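Local coordinates for Udp-n-acetylglucosamine pyrophosphorylase (Trypanosoma brucei, PDB 4BQH), which probably catalyses the formation of UDP-N-acetylglucosamine and diphosphate from UTP and N-acetylglucosamine 1-phosphate, the last step in making this nucleotide sugar, at residues A[214-227]-A[384-398]. Numbering follows the deposited sequence.
Sequences PCYDENTGRIIMEN and RKKIPTIKGPVMGIK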
loop_
_atom_site.group_PDB
_atom_site.type_symbol
_atom_site.label_atom_id
_atom_site.label_comp_id
_atom_site.label_asym_id
_atom_site.label_seq_id
_atom_site.Cartn_x
_atom_site.Cartn_y
_atom_site.Cartn_z
ATOM N N PRO A 214 -18.117 -12.007 0.645
ATOM C CA PRO A 214 -19.401 -12.171 1.410
ATOM C C PRO A 214 -19.187 -12.460 2.900
ATOM O O PRO A 214 -18.108 -12.972 3.286
ATOM C CB PRO A 214 -20.038 -13.404 0.771
ATOM C CG PRO A 214 -19.382 -13.536 -0.578
ATOM C CD PRO A 214 -17.967 -13.036 -0.396
ATOM N N CYS A 215 -20.183 -12.128 3.725
ATOM C CA CYS A 215 -20.206 -12.536 5.127
ATOM C C CYS A 215 -21.201 -13.675 5.331
ATOM O O CYS A 215 -22.230 -13.735 4.647
ATOM C CB CYS A 215 -20.634 -11.400 6.032
ATOM S SG CYS A 215 -20.172 -9.775 5.426
ATOM N N TYR A 216 -20.895 -14.547 6.288
ATOM C CA TYR A 216 -21.587 -15.834 6.427
ATOM C C TYR A 216 -22.177 -16.094 7.806
ATOM O O TYR A 216 -21.589 -15.722 8.809
ATOM C CB TYR A 216 -20.582 -16.954 6.108
ATOM C CG TYR A 216 -20.127 -16.946 4.670
ATOM C CD1 TYR A 216 -19.063 -16.136 4.249
ATOM C CD2 TYR A 216 -20.772 -17.748 3.721
ATOM C CE1 TYR A 216 -18.665 -16.134 2.921
ATOM C CE2 TYR A 216 -20.386 -17.756 2.404
ATOM C CZ TYR A 216 -19.340 -16.942 2.011
ATOM O OH TYR A 216 -18.973 -16.939 0.716
ATOM N N ASP A 217 -23.326 -16.762 7.838
ATOM C CA ASP A 217 -23.820 -17.363 9.075
ATOM C C ASP A 217 -22.915 -18.541 9.440
ATOM O O ASP A 217 -22.668 -19.399 8.611
ATOM C CB ASP A 217 -25.258 -17.850 8.894
ATOM C CG ASP A 217 -25.819 -18.458 10.167
ATOM O OD1 ASP A 217 -26.014 -17.715 11.148
ATOM O OD2 ASP A 217 -26.064 -19.679 10.183
ATOM N N GLU A 218 -22.446 -18.574 10.683
ATOM C CA GLU A 218 -21.464 -19.569 11.133
ATOM C C GLU A 218 -22.059 -20.973 11.164
ATOM O O GLU A 218 -21.425 -21.928 10.716
ATOM C CB GLU A 218 -20.911 -19.185 12.512
ATOM C CG GLU A 218 -19.783 -20.092 13.017
ATOM C CD GLU A 218 -19.113 -19.594 14.298
ATOM O OE1 GLU A 218 -19.430 -18.492 14.791
ATOM O OE2 GLU A 218 -18.253 -20.330 14.829
ATOM N N ASN A 219 -23.276 -21.089 11.678
ATOM C CA ASN A 219 -23.923 -22.400 11.820
ATOM C C ASN A 219 -24.363 -23.061 10.525
ATOM O O ASN A 219 -24.213 -24.263 10.387
ATOM C CB ASN A 219 -25.062 -22.327 12.833
ATOM C CG ASN A 219 -24.565 -21.949 14.214
ATOM O OD1 ASN A 219 -23.376 -22.123 14.533
ATOM N ND2 ASN A 219 -25.453 -21.406 15.032
ATOM N N THR A 220 -24.878 -22.282 9.575
ATOM C CA THR A 220 -25.477 -22.834 8.353
ATOM C C THR A 220 -24.573 -22.680 7.123
ATOM O O THR A 220 -24.768 -23.364 6.105
ATOM C CB THR A 220 -26.837 -22.171 8.019
ATOM O OG1 THR A 220 -26.634 -20.785 7.691
ATOM C CG2 THR A 220 -27.816 -22.272 9.202
ATOM N N GLY A 221 -23.602 -21.768 7.209
ATOM C CA GLY A 221 -22.787 -21.413 6.036
ATOM C C GLY A 221 -23.499 -20.594 4.958
ATOM O O GLY A 221 -22.941 -20.375 3.866
ATOM N N ARG A 222 -24.711 -20.121 5.254
ATOM C CA ARG A 222 -25.436 -19.247 4.336
ATOM C C ARG A 222 -24.860 -17.843 4.313
ATOM O O ARG A 222 -24.580 -17.267 5.352
ATOM C CB ARG A 222 -26.916 -19.134 4.716
ATOM C CG ARG A 222 -27.727 -20.384 4.411
ATOM C CD ARG A 222 -29.170 -20.164 4.844
ATOM N NE ARG A 222 -29.846 -21.436 5.097
ATOM C CZ ARG A 222 -30.799 -21.617 6.013
ATOM N NH1 ARG A 222 -31.198 -20.612 6.787
ATOM N NH2 ARG A 222 -31.352 -22.813 6.164
ATOM N N ILE A 223 -24.750 -17.283 3.120
ATOM C CA ILE A 223 -24.424 -15.869 2.983
ATOM C C ILE A 223 -25.540 -15.056 3.639
ATOM O O ILE A 223 -26.742 -15.320 3.411
ATOM C CB ILE A 223 -24.226 -15.467 1.506
ATOM C CG1 ILE A 223 -22.920 -16.084 0.980
ATOM C CG2 ILE A 223 -24.141 -13.952 1.346
ATOM C CD1 ILE A 223 -22.686 -15.938 -0.516
ATOM N N ILE A 224 -25.145 -14.080 4.452
ATOM C CA ILE A 224 -26.111 -13.224 5.117
ATOM C C ILE A 224 -26.590 -12.151 4.141
ATOM O O ILE A 224 -25.810 -11.636 3.347
ATOM C CB ILE A 224 -25.493 -12.577 6.366
ATOM C CG1 ILE A 224 -25.140 -13.653 7.408
ATOM C CG2 ILE A 224 -26.440 -11.515 6.960
ATOM C CD1 ILE A 224 -24.142 -13.199 8.462
ATOM N N MET A 225 -27.892 -11.846 4.185
ATOM C CA MET A 225 -28.465 -10.750 3.417
ATOM C C MET A 225 -28.517 -9.481 4.261
ATOM O O MET A 225 -29.035 -9.503 5.389
ATOM C CB MET A 225 -29.895 -11.111 2.950
ATOM C CG MET A 225 -30.011 -12.402 2.142
ATOM S SD MET A 225 -29.065 -12.297 0.612
ATOM C CE MET A 225 -30.084 -11.155 -0.342
ATOM N N GLU A 226 -27.963 -8.389 3.737
ATOM C CA GLU A 226 -28.122 -7.083 4.375
ATOM C C GLU A 226 -29.593 -6.637 4.246
ATOM O O GLU A 226 -30.196 -6.102 5.194
ATOM C CB GLU A 226 -27.196 -6.059 3.737
ATOM C CG GLU A 226 -27.193 -4.712 4.452
ATOM C CD GLU A 226 -26.118 -3.761 3.952
ATOM O OE1 GLU A 226 -25.327 -4.132 3.055
ATOM O OE2 GLU A 226 -26.063 -2.628 4.471
ATOM N N ASN A 227 -30.140 -6.872 3.062
ATOM C CA ASN A 227 -31.575 -6.635 2.769
ATOM C C ASN A 227 -31.958 -7.460 1.545
ATOM O O ASN A 227 -31.136 -8.206 1.020
ATOM C CB ASN A 227 -31.875 -5.128 2.588
ATOM C CG ASN A 227 -31.062 -4.480 1.481
ATOM O OD1 ASN A 227 -31.190 -4.827 0.313
ATOM N ND2 ASN A 227 -30.239 -3.510 1.847
ATOM N N ARG A 384 -15.574 -13.416 13.932
ATOM C CA ARG A 384 -16.993 -13.283 14.280
ATOM C C ARG A 384 -17.276 -11.833 14.569
ATOM O O ARG A 384 -16.554 -11.198 15.339
ATOM C CB ARG A 384 -17.357 -14.115 15.528
ATOM C CG ARG A 384 -17.122 -15.602 15.412
ATOM C CD ARG A 384 -15.986 -16.067 16.325
ATOM N NE ARG A 384 -15.470 -17.378 15.909
ATOM C CZ ARG A 384 -15.871 -18.552 16.398
ATOM N NH1 ARG A 384 -16.796 -18.612 17.355
ATOM N NH2 ARG A 384 -15.337 -19.672 15.927
ATOM N N LYS A 385 -18.329 -11.305 13.955
ATOM C CA LYS A 385 -18.639 -9.887 14.006
ATOM C C LYS A 385 -20.141 -9.706 14.138
ATOM O O LYS A 385 -20.911 -10.536 13.667
ATOM C CB LYS A 385 -18.186 -9.198 12.718
ATOM C CG LYS A 385 -16.696 -9.210 12.441
ATOM C CD LYS A 385 -16.007 -8.044 13.130
ATOM C CE LYS A 385 -14.498 -8.160 13.007
ATOM N NZ LYS A 385 -13.834 -7.341 14.060
ATOM N N LYS A 386 -20.556 -8.630 14.800
ATOM C CA LYS A 386 -21.968 -8.288 14.849
ATOM C C LYS A 386 -22.264 -7.489 13.595
ATOM O O LYS A 386 -21.658 -6.463 13.363
ATOM C CB LYS A 386 -22.265 -7.455 16.093
ATOM C CG LYS A 386 -23.735 -7.402 16.491
ATOM C CD LYS A 386 -23.892 -6.347 17.578
ATOM C CE LYS A 386 -25.229 -6.420 18.289
ATOM N NZ LYS A 386 -25.260 -5.396 19.371
ATOM N N ILE A 387 -23.200 -7.952 12.779
ATOM C CA ILE A 387 -23.393 -7.359 11.467
ATOM C C ILE A 387 -24.770 -6.701 11.380
ATOM O O ILE A 387 -25.749 -7.378 11.546
ATOM C CB ILE A 387 -23.288 -8.456 10.396
ATOM C CG1 ILE A 387 -21.858 -9.004 10.362
ATOM C CG2 ILE A 387 -23.706 -7.912 9.031
ATOM C CD1 ILE A 387 -21.740 -10.213 9.469
ATOM N N PRO A 388 -24.831 -5.382 11.119
ATOM C CA PRO A 388 -26.140 -4.724 10.993
ATOM C C PRO A 388 -26.853 -5.209 9.734
ATOM O O PRO A 388 -26.224 -5.329 8.679
ATOM C CB PRO A 388 -25.767 -3.241 10.822
ATOM C CG PRO A 388 -24.355 -3.138 11.335
ATOM C CD PRO A 388 -23.729 -4.427 10.883
ATOM N N THR A 389 -28.155 -5.488 9.835
ATOM C CA THR A 389 -28.974 -5.818 8.659
ATOM C C THR A 389 -30.303 -5.108 8.795
ATOM O O THR A 389 -30.639 -4.628 9.864
ATOM C CB THR A 389 -29.253 -7.335 8.457
ATOM O OG1 THR A 389 -30.339 -7.774 9.305
ATOM C CG2 THR A 389 -27.981 -8.187 8.741
ATOM N N ILE A 390 -31.060 -5.041 7.705
ATOM C CA ILE A 390 -32.384 -4.390 7.752
ATOM C C ILE A 390 -33.380 -5.205 8.620
ATOM O O ILE A 390 -34.508 -4.738 8.901
ATOM C CB ILE A 390 -32.928 -4.214 6.318
ATOM C CG1 ILE A 390 -33.916 -3.030 6.233
ATOM C CG2 ILE A 390 -33.515 -5.537 5.817
ATOM C CD1 ILE A 390 -34.136 -2.461 4.847
ATOM N N LYS A 391 -32.990 -6.421 9.014
ATOM C CA LYS A 391 -33.808 -7.248 9.928
ATOM C C LYS A 391 -33.235 -7.244 11.341
ATOM O O LYS A 391 -33.641 -8.042 12.181
ATOM C CB LYS A 391 -33.964 -8.680 9.390
ATOM C CG LYS A 391 -34.447 -8.710 7.943
ATOM C CD LYS A 391 -35.267 -9.937 7.561
ATOM C CE LYS A 391 -34.462 -11.185 7.379
ATOM N NZ LYS A 391 -35.373 -12.321 7.002
ATOM N N GLY A 392 -32.335 -6.302 11.601
ATOM C CA GLY A 392 -31.655 -6.214 12.895
ATOM C C GLY A 392 -30.275 -6.853 12.858
ATOM O O GLY A 392 -29.926 -7.530 11.884
ATOM N N PRO A 393 -29.472 -6.620 13.916
ATOM C CA PRO A 393 -28.107 -7.153 13.922
ATOM C C PRO A 393 -28.086 -8.676 14.031
ATOM O O PRO A 393 -28.925 -9.282 14.711
ATOM C CB PRO A 393 -27.471 -6.495 15.157
ATOM C CG PRO A 393 -28.630 -6.194 16.068
ATOM C CD PRO A 393 -29.778 -5.843 15.141
ATOM N N VAL A 394 -27.154 -9.303 13.321
ATOM C CA VAL A 394 -26.934 -10.741 13.455
ATOM C C VAL A 394 -25.443 -10.991 13.608
ATOM O O VAL A 394 -24.644 -10.171 13.197
ATOM C CB VAL A 394 -27.436 -11.562 12.247
ATOM C CG1 VAL A 394 -28.930 -11.346 12.015
ATOM C CG2 VAL A 394 -26.677 -11.162 10.990
ATOM N N MET A 395 -25.100 -12.136 14.183
ATOM C CA MET A 395 -23.708 -12.548 14.305
ATOM C C MET A 395 -23.336 -13.249 13.006
ATOM O O MET A 395 -24.102 -14.069 12.510
ATOM C CB MET A 395 -23.533 -13.508 15.494
ATOM C CG MET A 395 -23.691 -12.853 16.869
ATOM S SD MET A 395 -22.898 -11.233 17.032
ATOM C CE MET A 395 -21.155 -11.658 17.095
ATOM N N GLY A 396 -22.183 -12.901 12.436
ATOM C CA GLY A 396 -21.747 -13.546 11.191
ATOM C C GLY A 396 -20.239 -13.647 11.134
ATOM O O GLY A 396 -19.546 -13.153 12.020
ATOM N N ILE A 397 -19.748 -14.267 10.068
ATOM C CA ILE A 397 -18.304 -14.494 9.897
ATOM C C ILE A 397 -17.828 -13.626 8.738
ATOM O O ILE A 397 -18.401 -13.688 7.650
ATOM C CB ILE A 397 -17.983 -15.974 9.601
ATOM C CG1 ILE A 397 -18.500 -16.893 10.733
ATOM C CG2 ILE A 397 -16.468 -16.155 9.377
ATOM C CD1 ILE A 397 -17.872 -16.616 12.093
ATOM N N LYS A 398 -16.789 -12.829 8.984
ATOM C CA LYS A 398 -16.115 -12.058 7.919
ATOM C C LYS A 398 -14.783 -12.726 7.612
ATOM O O LYS A 398 -14.158 -13.309 8.498
ATOM C CB LYS A 398 -15.945 -10.596 8.330
ATOM C CG LYS A 398 -17.277 -9.878 8.503
ATOM C CD LYS A 398 -17.079 -8.359 8.544
ATOM C CE LYS A 398 -18.412 -7.613 8.631
ATOM N NZ LYS A 398 -18.178 -6.141 8.815
HETATM O O HOH W 1 -26.258 -15.231 11.239
HETATM O O HOH W 2 -23.036 -16.702 12.731
#
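Over one face of the R384 guanidinium sits the carboxylate of E218, its plane turned 81° from that of the arginine; OE2 of E218 lies 3.2 Å from NH2 of R384, well above the guanidinium plane, so the salt bridge rests on charge without an N-H aimed at the oxygen. The Y216 ring has I397 O and G221 O at its edge. Here the β-hairpin of strands 381-387 and 394-400 packs against segment 214-227, which is tied to strand 230-234 by the C215-C232 disulfide. Y216 and I397 form a single antiparallel bridge, a hydrogen-bonded pair: Y216 N gives to I397 O (3.0 Å), and I397 N to Y216 O (2.7 Å). Beside it I224, with CG1 anti to its carbonyl carbon (chi1 -64°), meets I387 tip to tip, CD1 to CD1 at 4.0 Å, and lays the same methyl 3.6 Å from CA of G396. One water joins D217 OD1 to M395 O; a second links E218 N to that carbonyl. At the hairpin's turn, a type I turn from T389 to G392, CG2 of I390 rests on CB of N227 (3.6 Å), while I390 N donates to E226 O at 2.9 Å, almost straight at 176°.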